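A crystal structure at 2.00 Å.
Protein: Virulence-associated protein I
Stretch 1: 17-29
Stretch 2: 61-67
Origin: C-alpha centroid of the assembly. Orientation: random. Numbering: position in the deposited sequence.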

ATOM      1  N   ILE A  17      -7.700  13.501  24.830  1.00 22.15           N
ATOM      2  CA  ILE A  17      -8.273  14.452  23.889  1.00 25.53           C
ATOM      3  C   ILE A  17      -9.795  14.464  23.984  1.00 26.68           C
ATOM      4  O   ILE A  17     -10.424  15.519  23.886  1.00 24.87           O
ATOM      5  N   LEU A  18     -10.382  13.289  24.182  1.00 25.26           N
ATOM      6  CA  LEU A  18     -11.823  13.177  24.355  1.00 24.36           C
ATOM      7  C   LEU A  18     -12.273  13.955  25.587  1.00 25.22           C
ATOM      8  O   LEU A  18     -13.282  14.664  25.551  1.00 25.36           O
ATOM      9  N   ALA A  19     -11.514  13.827  26.672  1.00 21.18           N
ATOM     10  CA  ALA A  19     -11.822  14.524  27.915  1.00 23.84           C
ATOM     11  C   ALA A  19     -11.837  16.035  27.710  1.00 24.74           C
ATOM     12  O   ALA A  19     -12.750  16.721  28.165  1.00 27.30           O
ATOM     13  N   GLU A  20     -10.824  16.544  27.016  1.00 24.91           N
ATOM     14  CA  GLU A  20     -10.730  17.971  26.724  1.00 30.26           C
ATOM     15  C   GLU A  20     -11.950  18.452  25.944  1.00 29.86           C
ATOM     16  O   GLU A  20     -12.491  19.523  26.216  1.00 28.13           O
ATOM     17  N   GLU A  21     -12.378  17.653  24.972  1.00 28.90           N
ATOM     18  CA  GLU A  21     -13.539  17.994  24.157  1.00 32.38           C
ATOM     19  C   GLU A  21     -14.817  18.036  24.985  1.00 33.51           C
ATOM     20  O   GLU A  21     -15.622  18.961  24.856  1.00 35.70           O
ATOM     21  N   LEU A  22     -15.004  17.029  25.832  1.00 31.57           N
ATOM     22  CA  LEU A  22     -16.168  16.979  26.708  1.00 30.48           C
ATOM     23  C   LEU A  22     -16.224  18.216  27.596  1.00 29.67           C
ATOM     24  O   LEU A  22     -17.284  18.820  27.768  1.00 28.55           O
ATOM     25  N   GLY A  23     -15.077  18.587  28.153  1.00 27.21           N
ATOM     26  CA  GLY A  23     -14.987  19.747  29.019  1.00 30.03           C
ATOM     27  C   GLY A  23     -15.483  21.008  28.339  1.00 30.69           C
ATOM     28  O   GLY A  23     -16.181  21.816  28.948  1.00 33.92           O
ATOM     29  N   PHE A  24     -15.122  21.169  27.069  1.00 31.91           N
ATOM     30  CA  PHE A  24     -15.505  22.347  26.298  1.00 38.52           C
ATOM     31  C   PHE A  24     -17.009  22.388  26.039  1.00 40.63           C
ATOM     32  O   PHE A  24     -17.608  23.462  25.976  1.00 41.21           O
ATOM     33  N   LEU A  25     -17.614  21.213  25.898  1.00 35.13           N
ATOM     34  CA  LEU A  25     -19.045  21.113  25.633  1.00 36.25           C
ATOM     35  C   LEU A  25     -19.872  21.144  26.918  1.00 37.53           C
ATOM     36  O   LEU A  25     -20.564  20.180  27.248  1.00 37.55           O
ATOM     37  N   ASP A  26     -19.798  22.263  27.635  1.00 35.37           N
ATOM     38  CA  ASP A  26     -20.553  22.444  28.872  1.00 38.92           C
ATOM     39  C   ASP A  26     -20.252  21.360  29.908  1.00 38.20           C
ATOM     40  O   ASP A  26     -21.160  20.838  30.551  1.00 29.09           O
ATOM     41  N   LYS A  27     -18.973  21.029  30.065  1.00 33.86           N
ATOM     42  CA  LYS A  27     -18.544  20.030  31.040  1.00 29.65           C
ATOM     43  C   LYS A  27     -19.388  18.759  30.961  1.00 30.15           C
ATOM     44  O   LYS A  27     -19.995  18.346  31.948  1.00 30.75           O
HETATM   45  N   MSE A  28     -19.425  18.146  29.782  1.00 30.32           N
HETATM   46  CA  MSE A  28     -20.205  16.930  29.586  1.00 32.32           C
HETATM   47  C   MSE A  28     -19.599  15.754  30.346  1.00 31.21           C
HETATM   48  O   MSE A  28     -18.391  15.524  30.291  1.00 30.34           O
ATOM     49  N   SER A  29     -20.446  15.012  31.054  1.00 30.86           N
ATOM     50  CA  SER A  29     -19.992  13.885  31.864  1.00 30.19           C
ATOM     51  C   SER A  29     -19.825  12.619  31.030  1.00 29.41           C
ATOM     52  O   SER A  29     -20.225  12.570  29.867  1.00 29.67           O
ATOM     53  N   ARG A  61     -19.176   6.077  16.125  1.00 22.82           N
ATOM     54  CA  ARG A  61     -20.133   6.732  17.010  1.00 23.30           C
ATOM     55  C   ARG A  61     -19.662   8.137  17.381  1.00 21.09           C
ATOM     56  O   ARG A  61     -20.442   9.090  17.347  1.00 18.86           O
ATOM     57  N   LEU A  62     -18.384   8.257  17.729  1.00 21.36           N
ATOM     58  CA  LEU A  62     -17.788   9.553  18.035  1.00 23.76           C
ATOM     59  C   LEU A  62     -17.870  10.488  16.834  1.00 24.20           C
ATOM     60  O   LEU A  62     -18.161  11.675  16.980  1.00 26.76           O
ATOM     61  N   ALA A  63     -17.613   9.947  15.647  1.00 22.03           N
ATOM     62  CA  ALA A  63     -17.666  10.732  14.419  1.00 23.33           C
ATOM     63  C   ALA A  63     -19.057  11.316  14.191  1.00 27.09           C
ATOM     64  O   ALA A  63     -19.199  12.487  13.841  1.00 28.19           O
ATOM     65  N   LYS A  64     -20.079  10.491  14.399  1.00 26.94           N
ATOM     66  CA  LYS A  64     -21.464  10.910  14.209  1.00 25.07           C
ATOM     67  C   LYS A  64     -21.873  11.954  15.243  1.00 26.56           C
ATOM     68  O   LYS A  64     -22.584  12.907  14.928  1.00 27.96           O
ATOM     69  N   PHE A  65     -21.419  11.774  16.479  1.00 25.82           N
ATOM     70  CA  PHE A  65     -21.780  12.684  17.559  1.00 26.27           C
ATOM     71  C   PHE A  65     -21.059  14.026  17.462  1.00 29.22           C
ATOM     72  O   PHE A  65     -21.685  15.081  17.553  1.00 24.57           O
ATOM     73  N   PHE A  66     -19.741  13.980  17.283  1.00 26.47           N
ATOM     74  CA  PHE A  66     -18.928  15.194  17.250  1.00 33.19           C
ATOM     75  C   PHE A  66     -18.870  15.836  15.865  1.00 33.56           C
ATOM     76  O   PHE A  66     -18.377  16.953  15.713  1.00 35.76           O
ATOM     77  N   GLY A  67     -19.374  15.130  14.860  1.00 33.08           N
ATOM     78  CA  GLY A  67     -19.378  15.648  13.505  1.00 35.68           C
ATOM     79  C   GLY A  67     -18.005  15.611  12.861  1.00 40.27           C
ATOM     80  O   GLY A  67     -17.677  16.451  12.023  1.00 40.67           O
TER

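Packing of helix 61-66 against helix 17-24 and the loop that follows it. The two helices run in nearly the same direction, 24° apart, with axes no closer than 13.5 Å, and leucine, phenylalanine and selenomethionine side chains span the gap; the contact buries 260 Å² in total, and no hydrogen bond crosses it. R61 opens the stretch out of reach of the other segment, its guanidinium nitrogens hydrogen-bonded elsewhere in the structure. L62 (chi1 m, chi2 t) points toward stretch 1 and meets L18, with L62 CD2 4.0 Å from L18 CD1. The CA-to-CB bond of L18 lies sideways, but its t, p rotamer brings the side-chain end nearer. F65 (chi1 t, chi2 73°) points toward stretch 1 and receives the selenomethionine M28, which points toward stretch 2 and whose extended t, t chain ends in an m turn: M28 SE lies 3.8 Å from F65 CZ and 4.9 Å from the ring centroid, an oblique sulfur-aromatic type contact made here by selenium. The backbone at M28 also bonds back to the helix, M28 N donating to L22 O at 3.0 Å. F66 (chi1 m, chi2 -72°) points toward stretch 1 and is the centre of the contact, with 73 Å² covered and four residues around its ring. L25, pointing toward stretch 2, comes closest, L25 CD1 3.5 Å from F66 CE1; L22 starts sideways like L18, but its end comes nearer, L22 CD2 4.1 Å from F66 CZ. Both methyls lie at the ring edge, and both leucines are m, t. L18 CD1 approaches F66 CE2 obliquely at 3.7 Å, so this one methyl touches both L62 and F66. E21 (m, m) points toward stretch 2 and reaches the ring through E21 CB, 4.4 Å from F66 CE1; its carboxylate has no polar partner across the contact. G67, first to leave helical phi/psi, has positive phi, which favours glycine, and makes no contact with stretch 1.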

ATOM      1  CB  ILE A  17      -7.836  14.125  22.451  1.00 30.03           C
ATOM      2  CG1 ILE A  17      -6.307  14.115  22.360  1.00 30.66           C
ATOM      3  CG2 ILE A  17      -8.436  15.119  21.471  1.00 31.33           C
ATOM      4  CD1 ILE A  17      -5.773  13.728  21.002  1.00 32.76           C
ATOM      5  CB  LEU A  18     -12.236  11.708  24.476  1.00 24.65           C
ATOM      6  CG  LEU A  18     -13.728  11.419  24.655  1.00 28.27           C
ATOM      7  CD1 LEU A  18     -14.535  12.059  23.537  1.00 29.94           C
ATOM      8  CD2 LEU A  18     -13.979   9.918  24.714  1.00 25.57           C
ATOM      9  CB  ALA A  19     -10.819  14.143  28.996  1.00 25.99           C
ATOM     10  CB  GLU A  20      -9.452  18.267  25.939  1.00 28.87           C
ATOM     11  CG  GLU A  20      -8.171  18.135  26.749  1.00 30.99           C
ATOM     12  CD  GLU A  20      -7.869  19.375  27.569  1.00 34.99           C
ATOM     13  OE1 GLU A  20      -8.172  20.491  27.097  1.00 31.60           O
ATOM     14  OE2 GLU A  20      -7.327  19.232  28.685  1.00 34.34           O
ATOM     15  CB  GLU A  21     -13.691  17.009  22.996  1.00 38.98           C
ATOM     16  CG  GLU A  21     -12.683  17.214  21.880  1.00 44.13           C
ATOM     17  CD  GLU A  21     -12.813  18.576  21.230  1.00 48.96           C
ATOM     18  OE1 GLU A  21     -13.946  19.098  21.156  1.00 49.93           O
ATOM     19  OE2 GLU A  21     -11.779  19.127  20.797  1.00 52.49           O
ATOM     20  CB  LEU A  22     -16.134  15.719  27.577  1.00 30.82           C
ATOM     21  CG  LEU A  22     -16.256  14.378  26.846  1.00 34.01           C
ATOM     22  CD1 LEU A  22     -16.166  13.224  27.832  1.00 31.10           C
ATOM     23  CD2 LEU A  22     -17.554  14.315  26.060  1.00 33.99           C
ATOM     24  CB  PHE A  24     -14.735  22.397  24.973  1.00 39.05           C
ATOM     25  CG  PHE A  24     -15.112  23.557  24.094  1.00 43.71           C
ATOM     26  CD1 PHE A  24     -14.739  24.847  24.431  1.00 47.89           C
ATOM     27  CD2 PHE A  24     -15.834  23.358  22.929  1.00 41.51           C
ATOM     28  CE1 PHE A  24     -15.084  25.917  23.629  1.00 49.11           C
ATOM     29  CE2 PHE A  24     -16.181  24.425  22.121  1.00 44.63           C
ATOM     30  CZ  PHE A  24     -15.805  25.706  22.471  1.00 47.94           C
ATOM     31  CB  LEU A  25     -19.352  19.842  24.835  1.00 35.73           C
ATOM     32  CG  LEU A  25     -18.655  19.716  23.477  1.00 37.10           C
ATOM     33  CD1 LEU A  25     -19.058  18.421  22.793  1.00 39.63           C
ATOM     34  CD2 LEU A  25     -18.964  20.914  22.589  1.00 36.17           C
ATOM     35  CB  ASP A  26     -22.057  22.493  28.584  1.00 44.06           C
ATOM     36  CG  ASP A  26     -22.465  23.741  27.826  1.00 49.97           C
ATOM     37  OD1 ASP A  26     -21.852  24.805  28.059  1.00 51.05           O
ATOM     38  OD2 ASP A  26     -23.399  23.656  27.000  1.00 53.30           O
ATOM     39  CB  LYS A  27     -18.597  20.605  32.458  1.00 27.87           C
ATOM     40  CG  LYS A  27     -17.800  21.887  32.641  1.00 29.26           C
ATOM     41  CD  LYS A  27     -17.907  22.404  34.066  1.00 28.64           C
ATOM     42  CE  LYS A  27     -17.186  23.731  34.235  1.00 27.72           C
ATOM     43  NZ  LYS A  27     -17.340  24.275  35.615  1.00 27.85           N
HETATM   44  CB  MSE A  28     -20.320  16.602  28.097  1.00 32.68           C
HETATM   45  CG  MSE A  28     -21.057  15.308  27.807  1.00 33.30           C
HETATM   46 SE   MSE A  28     -21.357  15.022  25.902  1.00 38.48          SE
HETATM   47  CE  MSE A  28     -22.592  16.493  25.557  1.00 42.43           C
ATOM     48  CB  SER A  29     -20.974  13.620  33.006  1.00 33.11           C
ATOM     49  OG  SER A  29     -22.206  13.119  32.513  1.00 31.56           O
ATOM     50  CB  ARG A  61     -20.372   5.889  18.262  1.00 22.34           C
ATOM     51  CG  ARG A  61     -20.921   4.503  17.958  1.00 24.31           C
ATOM     52  CD  ARG A  61     -21.135   3.683  19.218  1.00 24.98           C
ATOM     53  NE  ARG A  61     -21.721   2.382  18.910  1.00 25.64           N
ATOM     54  CZ  ARG A  61     -23.026   2.162  18.787  1.00 30.66           C
ATOM     55  NH1 ARG A  61     -23.884   3.159  18.948  1.00 31.08           N
ATOM     56  NH2 ARG A  61     -23.472   0.946  18.502  1.00 31.45           N
ATOM     57  CB  LEU A  62     -16.331   9.386  18.468  1.00 23.99           C
ATOM     58  CG  LEU A  62     -16.087   8.774  19.848  1.00 21.55           C
ATOM     59  CD1 LEU A  62     -14.616   8.427  20.027  1.00 21.65           C
ATOM     60  CD2 LEU A  62     -16.560   9.717  20.947  1.00 21.25           C
ATOM     61  CB  ALA A  63     -17.245   9.880  13.231  1.00 22.03           C
ATOM     62  CB  LYS A  64     -22.401   9.700  14.287  1.00 27.82           C
ATOM     63  CG  LYS A  64     -23.883  10.035  14.168  1.00 32.48           C
ATOM     64  CD  LYS A  64     -24.261  10.421  12.748  1.00 38.34           C
ATOM     65  CE  LYS A  64     -25.755  10.692  12.626  1.00 41.19           C
ATOM     66  NZ  LYS A  64     -26.571   9.488  12.946  1.00 42.23           N
ATOM     67  CB  PHE A  65     -21.509  12.043  18.920  1.00 25.63           C
ATOM     68  CG  PHE A  65     -21.790  12.950  20.087  1.00 31.16           C
ATOM     69  CD1 PHE A  65     -23.091  13.257  20.444  1.00 30.09           C
ATOM     70  CD2 PHE A  65     -20.752  13.485  20.835  1.00 33.12           C
ATOM     71  CE1 PHE A  65     -23.355  14.086  21.519  1.00 32.22           C
ATOM     72  CE2 PHE A  65     -21.009  14.313  21.911  1.00 35.25           C
ATOM     73  CZ  PHE A  65     -22.312  14.614  22.253  1.00 32.64           C
ATOM     74  CB  PHE A  66     -17.508  14.918  17.764  1.00 34.98           C
ATOM     75  CG  PHE A  66     -17.434  14.705  19.249  1.00 38.47           C
ATOM     76  CD1 PHE A  66     -17.592  15.767  20.121  1.00 41.94           C
ATOM     77  CD2 PHE A  66     -17.203  13.444  19.773  1.00 36.05           C
ATOM     78  CE1 PHE A  66     -17.527  15.576  21.489  1.00 41.54           C
ATOM     79  CE2 PHE A  66     -17.136  13.248  21.140  1.00 35.79           C
ATOM     80  CZ  PHE A  66     -17.299  14.315  21.998  1.00 39.97           C
TER